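PDB 3JU3: probable 2-oxoacid ferredoxin oxidoreductase, alpha chain from Thermoplasma acidophilum, which probably serves as the alpha chain of a ferredoxin-dependent 2-oxoacid oxidoreductase that converts 2-oxoacids such as 2-oxoglutarate and CoA to acyl-CoA and carbon dioxide. Local coordinates for the interface of chains A and B. Sequence-based numbering; all coordinates share one arbitrary frame. Chains: chain A/B, Probable 2-oxoacid ferredoxin oxidoreductase, alpha chain.

Contacts 1 and 2 adjoin, about 7 Å between the centres of their C-alpha atoms, and share A:Thr20 and A:Gln24. Strand 16-21 of chain A and the 3-10 helix after it meet strands 68-71 and 73-77 of chain B. Contact 3 is centred about 26 Å from contact 1 and 21 Å from contact 2, where helix 55-62 of chain A packs on the sheet of chain B. With their twins, these contacts suggest that the chains exchange the segment from this helix to strand 68-71. The structure alone does not show whether this pairing, in an assembly of four fragment copies, occurs in the full-length enzyme.

Contact 1: the interface of chains A and B. Residues chain A 18-20, 24, 28, 95; chain B 69, 71.
B:Val71 slots between strands 16-21 and 93-95 of chain A, in a parallel beta sheet of core domain II of the pyruvate:ferredoxin oxidoreductase family. B:Val71 CB sits 3.6 Å from the backbone O of A:Val19 and near the hydroxyl-bearing CB of A:Thr20. From there the side chain forks. CG1, anti to the backbone N (chi1 175°), points toward A:Thr20 OG1 and CB of A:Gln24. B:Val71 CG2, beside the backbone N, meets A:Ile28 CD1 tip to tip at 3.4 Å, a tight fit against helix 25-37, and the isoleucine methyl also touches CG1. On its other flank B:Val71 CG2 touches the ring of A:Phe18 at CD1, 3.8 Å away.

Two main-chain bonds hold the strands in parallel register. A:Val19 N donates to B:Ile69 O at 3.0 Å. One step on, B:Val71 N gives its hydrogen to A:Val19 O at 2.9 Å. A side-chain bond follows: the hydroxyl OG1 of A:Thr20 donates to B:Val71 O over 2.9 Å; its position anti to the backbone N (chi1 -153°) carries it to this carbonyl.

On the neighbouring strand, A:Ile95 lays CG1 obliquely against B:Ile69 CG2 at 3.7 Å.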
# COMPACT_ATOMS: atom_id res chain seq x y z
N PHE A 18 -2.60 -20.48 -10.48
CA PHE A 18 -2.58 -19.20 -9.78
C PHE A 18 -2.85 -18.09 -10.79
O PHE A 18 -2.50 -18.22 -11.96
CB PHE A 18 -1.21 -18.97 -9.13
CG PHE A 18 -0.91 -19.88 -7.96
CD1 PHE A 18 -1.56 -19.67 -6.74
CD2 PHE A 18 0.02 -20.92 -8.06
CE1 PHE A 18 -1.28 -20.50 -5.63
CE2 PHE A 18 0.29 -21.77 -6.94
CZ PHE A 18 -0.35 -21.54 -5.76
N VAL A 19 -3.50 -17.01 -10.33
CA VAL A 19 -3.66 -15.79 -11.15
C VAL A 19 -3.19 -14.64 -10.28
O VAL A 19 -3.60 -14.52 -9.12
CB VAL A 19 -5.12 -15.54 -11.52
CG1 VAL A 19 -5.23 -14.31 -12.49
CG2 VAL A 19 -5.72 -16.75 -12.16
N THR A 20 -2.32 -13.79 -10.83
CA THR A 20 -1.96 -12.58 -10.16
C THR A 20 -1.46 -11.53 -11.16
O THR A 20 -1.44 -11.77 -12.38
CB THR A 20 -0.96 -12.82 -8.98
OG1 THR A 20 -1.11 -11.78 -7.99
CG2 THR A 20 0.50 -12.84 -9.49
N GLN A 24 3.02 -9.69 -6.52
CA GLN A 24 3.00 -11.05 -5.95
C GLN A 24 3.51 -12.10 -6.95
O GLN A 24 3.58 -13.31 -6.63
CB GLN A 24 1.59 -11.40 -5.46
CG GLN A 24 1.16 -10.60 -4.25
CD GLN A 24 2.22 -10.67 -3.13
OE1 GLN A 24 2.85 -9.68 -2.81
NE2 GLN A 24 2.42 -11.86 -2.57
N ILE A 28 4.58 -16.13 -5.84
CA ILE A 28 3.88 -17.26 -6.45
C ILE A 28 4.84 -18.22 -7.17
O ILE A 28 4.74 -19.45 -7.02
CB ILE A 28 2.82 -16.79 -7.44
CG1 ILE A 28 1.70 -16.06 -6.70
CG2 ILE A 28 2.24 -18.00 -8.22
CD1 ILE A 28 0.51 -15.81 -7.55
N ILE A 95 -6.50 -16.06 -2.38
CA ILE A 95 -5.54 -15.87 -1.32
C ILE A 95 -5.44 -14.36 -1.15
O ILE A 95 -4.94 -13.66 -2.03
CB ILE A 95 -4.18 -16.53 -1.69
CG1 ILE A 95 -4.33 -18.06 -1.67
CG2 ILE A 95 -3.01 -16.02 -0.79
CD1 ILE A 95 -3.10 -18.83 -1.98
N ILE B 69 -6.85 -20.19 -8.37
CA ILE B 69 -6.70 -19.44 -7.13
C ILE B 69 -6.22 -18.01 -7.46
O ILE B 69 -5.08 -17.82 -7.92
CB ILE B 69 -5.69 -20.09 -6.19
CG1 ILE B 69 -6.01 -21.59 -5.96
CG2 ILE B 69 -5.61 -19.29 -4.90
CD1 ILE B 69 -5.03 -22.33 -4.99
N VAL B 71 -4.87 -14.44 -6.52
CA VAL B 71 -3.95 -14.02 -5.46
C VAL B 71 -3.99 -12.48 -5.41
O VAL B 71 -3.56 -11.80 -6.35
CB VAL B 71 -2.49 -14.50 -5.72
CG1 VAL B 71 -1.54 -13.95 -4.68
CG2 VAL B 71 -2.37 -16.08 -5.72

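Contact 2: the interface of chains A and B. Residues chain A 20-24; chain B 72-74.
The hydroxyl of B:Ser73 is held from two directions by chain A at this part of the two-fold interface, where the start of strand 73-77 of one chain docks on the turn from strand 16-21 into the 3-10 helix 22-24 of the other. B:Ser73 OG donates to the backbone O of A:Trp21 at 2.7 Å, tilted slightly from the carbonyl plane, and accepts a longer bond from A:Gln24 N at 3.2 Å. Its placement anti to the backbone N (chi1 -174°) sends it toward this turn, while CB faces the indole of A:Trp21. B:Ser73 CB lies over one face of the A:Trp21 five-membered ring, 4.0 Å from its centroid.

Further along the same indole, the six-membered ring lies against the B:Ser73 to B:Asn74 peptide, with A:Trp21 CH2 3.6 Å from B:Asn74 CA. The A:Trp21 side chain gets there by setting CG between its backbone N and carbonyl carbon (chi1 63°), which turns a broad face to the partner strand.

Around this core, A:Gln24 CG packs 3.7 Å from B:Ser73 CB, and its amide oxygen OE1 takes a weak bond from A:Ser23 OG. A:Ser23 N donates to B:Asn74 O at 3.1 Å. The A:Ser23 hydroxyl also donates to the side-chain amide oxygen of B:Asn74, OG to OD1 3.0 Å, approaching from above the carbonyl plane, about 51° out of it.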
# COMPACT_ATOMS: atom_id res chain seq x y z
N THR A 20 -2.32 -13.79 -10.83
CA THR A 20 -1.96 -12.58 -10.16
C THR A 20 -1.46 -11.53 -11.16
O THR A 20 -1.44 -11.77 -12.38
CB THR A 20 -0.96 -12.82 -8.98
OG1 THR A 20 -1.11 -11.78 -7.99
CG2 THR A 20 0.50 -12.84 -9.49
N TRP A 21 -1.07 -10.38 -10.62
CA TRP A 21 -0.57 -9.26 -11.39
C TRP A 21 0.36 -8.56 -10.40
O TRP A 21 0.32 -8.82 -9.19
CB TRP A 21 -1.72 -8.33 -11.83
CG TRP A 21 -2.44 -7.71 -10.64
CD1 TRP A 21 -3.37 -8.31 -9.82
CD2 TRP A 21 -2.20 -6.42 -10.09
NE1 TRP A 21 -3.75 -7.44 -8.83
CE2 TRP A 21 -3.05 -6.27 -8.98
CE3 TRP A 21 -1.37 -5.35 -10.45
CZ2 TRP A 21 -3.10 -5.10 -8.22
CZ3 TRP A 21 -1.42 -4.19 -9.70
CH2 TRP A 21 -2.26 -4.09 -8.58
N GLY A 22 1.17 -7.66 -10.89
CA GLY A 22 1.94 -6.81 -9.99
C GLY A 22 2.90 -7.55 -9.11
O GLY A 22 3.59 -8.46 -9.55
N SER A 23 2.93 -7.16 -7.83
CA SER A 23 4.07 -7.48 -6.98
C SER A 23 4.14 -8.96 -6.49
O SER A 23 5.22 -9.42 -6.11
CB SER A 23 4.11 -6.52 -5.79
OG SER A 23 3.06 -6.88 -4.88
N GLN A 24 3.02 -9.69 -6.52
CA GLN A 24 3.00 -11.05 -5.95
C GLN A 24 3.51 -12.10 -6.95
O GLN A 24 3.58 -13.31 -6.63
CB GLN A 24 1.59 -11.40 -5.46
CG GLN A 24 1.16 -10.60 -4.25
CD GLN A 24 2.22 -10.67 -3.13
OE1 GLN A 24 2.85 -9.68 -2.81
NE2 GLN A 24 2.42 -11.86 -2.57
N GLU B 72 -4.54 -11.94 -4.34
CA GLU B 72 -4.70 -10.49 -4.19
C GLU B 72 -3.34 -9.83 -4.33
O GLU B 72 -2.37 -10.36 -3.79
CB GLU B 72 -5.27 -10.20 -2.81
CG GLU B 72 -5.41 -8.69 -2.57
CD GLU B 72 -5.89 -8.31 -1.17
OE1 GLU B 72 -6.39 -9.17 -0.43
OE2 GLU B 72 -5.77 -7.12 -0.82
N SER B 73 -3.23 -8.72 -5.04
CA SER B 73 -1.91 -8.14 -5.20
C SER B 73 -1.93 -6.59 -5.18
O SER B 73 -2.96 -5.98 -4.87
CB SER B 73 -1.22 -8.73 -6.44
OG SER B 73 0.14 -8.31 -6.58
N ASN B 74 -0.78 -5.95 -5.42
CA ASN B 74 -0.71 -4.49 -5.40
C ASN B 74 0.47 -4.00 -6.21
O ASN B 74 1.30 -4.79 -6.67
CB ASN B 74 -0.61 -3.94 -3.97
CG ASN B 74 0.78 -4.13 -3.41
OD1 ASN B 74 1.21 -5.25 -3.18
ND2 ASN B 74 1.51 -3.03 -3.23

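Contact 3: the interface of chains A and B. Residues chain A 52, 54, 57-58; chain B 5-6, 47.
A:Pro54 rests its ring on the CB atoms of B:Lys5 and B:Ala6, where strand 6-9 of chain B begins, in this core domain II of the pyruvate:ferredoxin oxidoreductase family. A:Pro54 CG does most of the touching, 3.9 Å from the B:Ala6 methyl CB and equally near B:Lys5 CB. With the proline just ahead of helix 55-62, this contact probably helps set how that helix of chain A sits on the chain B sheet.

B:Lys5 runs from there as a long aliphatic arm toward A:Pro52. CG starts anti to the carbonyl carbon (chi1 -60°), the middle of the chain stays extended, and a bend at chi4 (-68°) brings the end round beside the second proline. B:Lys5 CE lies 3.6 Å from A:Pro52 CG, and its terminal amino nitrogen NZ 3.5 Å from the same carbon. The arm crosses the ring at roughly a right angle, with both CE and NZ lying against it. A cis peptide bond precedes A:Pro52 and probably helps shape the loop that presents its ring.

B:Ala6 serves a second neighbour. B:Ala6 CB reaches A:Phe57 CD2 at 3.7 Å, while its backbone O stands above one face of that phenyl ring, shifted toward the rim.

The next residue of the helix, A:Val58, puts CG2 3.9 Å from B:Leu47 CD2 on strand 42-47, the two side chains crossing at about a right angle.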
# COMPACT_ATOMS: atom_id res chain seq x y z
N PRO A 52 1.25 -4.14 -24.11
CA PRO A 52 2.45 -3.43 -24.58
C PRO A 52 2.23 -1.96 -24.27
O PRO A 52 1.07 -1.50 -24.19
CB PRO A 52 2.39 -3.59 -26.09
CG PRO A 52 0.90 -3.73 -26.36
CD PRO A 52 0.43 -4.60 -25.24
N PRO A 54 2.01 2.11 -24.63
CA PRO A 54 1.67 3.02 -25.73
C PRO A 54 2.80 4.03 -26.03
O PRO A 54 2.62 5.24 -25.87
CB PRO A 54 0.41 3.72 -25.24
CG PRO A 54 0.51 3.74 -23.79
CD PRO A 54 1.19 2.41 -23.43
N PHE A 57 2.04 7.11 -28.57
CA PHE A 57 1.01 7.99 -28.02
C PHE A 57 1.55 8.84 -26.88
O PHE A 57 1.31 10.05 -26.82
CB PHE A 57 -0.23 7.19 -27.56
CG PHE A 57 -1.35 8.06 -27.00
CD1 PHE A 57 -2.40 8.49 -27.82
CD2 PHE A 57 -1.36 8.41 -25.66
CE1 PHE A 57 -3.44 9.32 -27.28
CE2 PHE A 57 -2.37 9.23 -25.13
CZ PHE A 57 -3.41 9.68 -25.91
N VAL A 58 2.27 8.19 -25.96
CA VAL A 58 2.81 8.89 -24.80
C VAL A 58 3.88 9.84 -25.27
O VAL A 58 3.92 11.01 -24.87
CB VAL A 58 3.32 7.92 -23.75
CG1 VAL A 58 4.05 8.68 -22.62
CG2 VAL A 58 2.13 7.12 -23.18
N LYS B 5 -5.08 2.33 -24.36
CA LYS B 5 -4.03 2.12 -23.35
C LYS B 5 -3.62 3.35 -22.56
O LYS B 5 -3.02 3.25 -21.49
CB LYS B 5 -2.78 1.60 -24.04
CG LYS B 5 -2.94 0.29 -24.78
CD LYS B 5 -1.54 -0.22 -25.16
CE LYS B 5 -1.59 -1.12 -26.34
NZ LYS B 5 -2.28 -2.38 -26.03
N ALA B 6 -3.85 4.52 -23.13
CA ALA B 6 -3.60 5.79 -22.47
C ALA B 6 -4.59 6.81 -23.03
O ALA B 6 -4.88 6.79 -24.23
CB ALA B 6 -2.19 6.27 -22.71
N LEU B 47 -2.47 6.64 -17.77
CA LEU B 47 -2.07 5.34 -18.28
C LEU B 47 -2.99 4.27 -17.69
O LEU B 47 -3.14 4.17 -16.47
CB LEU B 47 -0.61 5.06 -17.93
CG LEU B 47 0.32 6.21 -18.36
CD1 LEU B 47 1.79 6.00 -17.95
CD2 LEU B 47 0.20 6.54 -19.88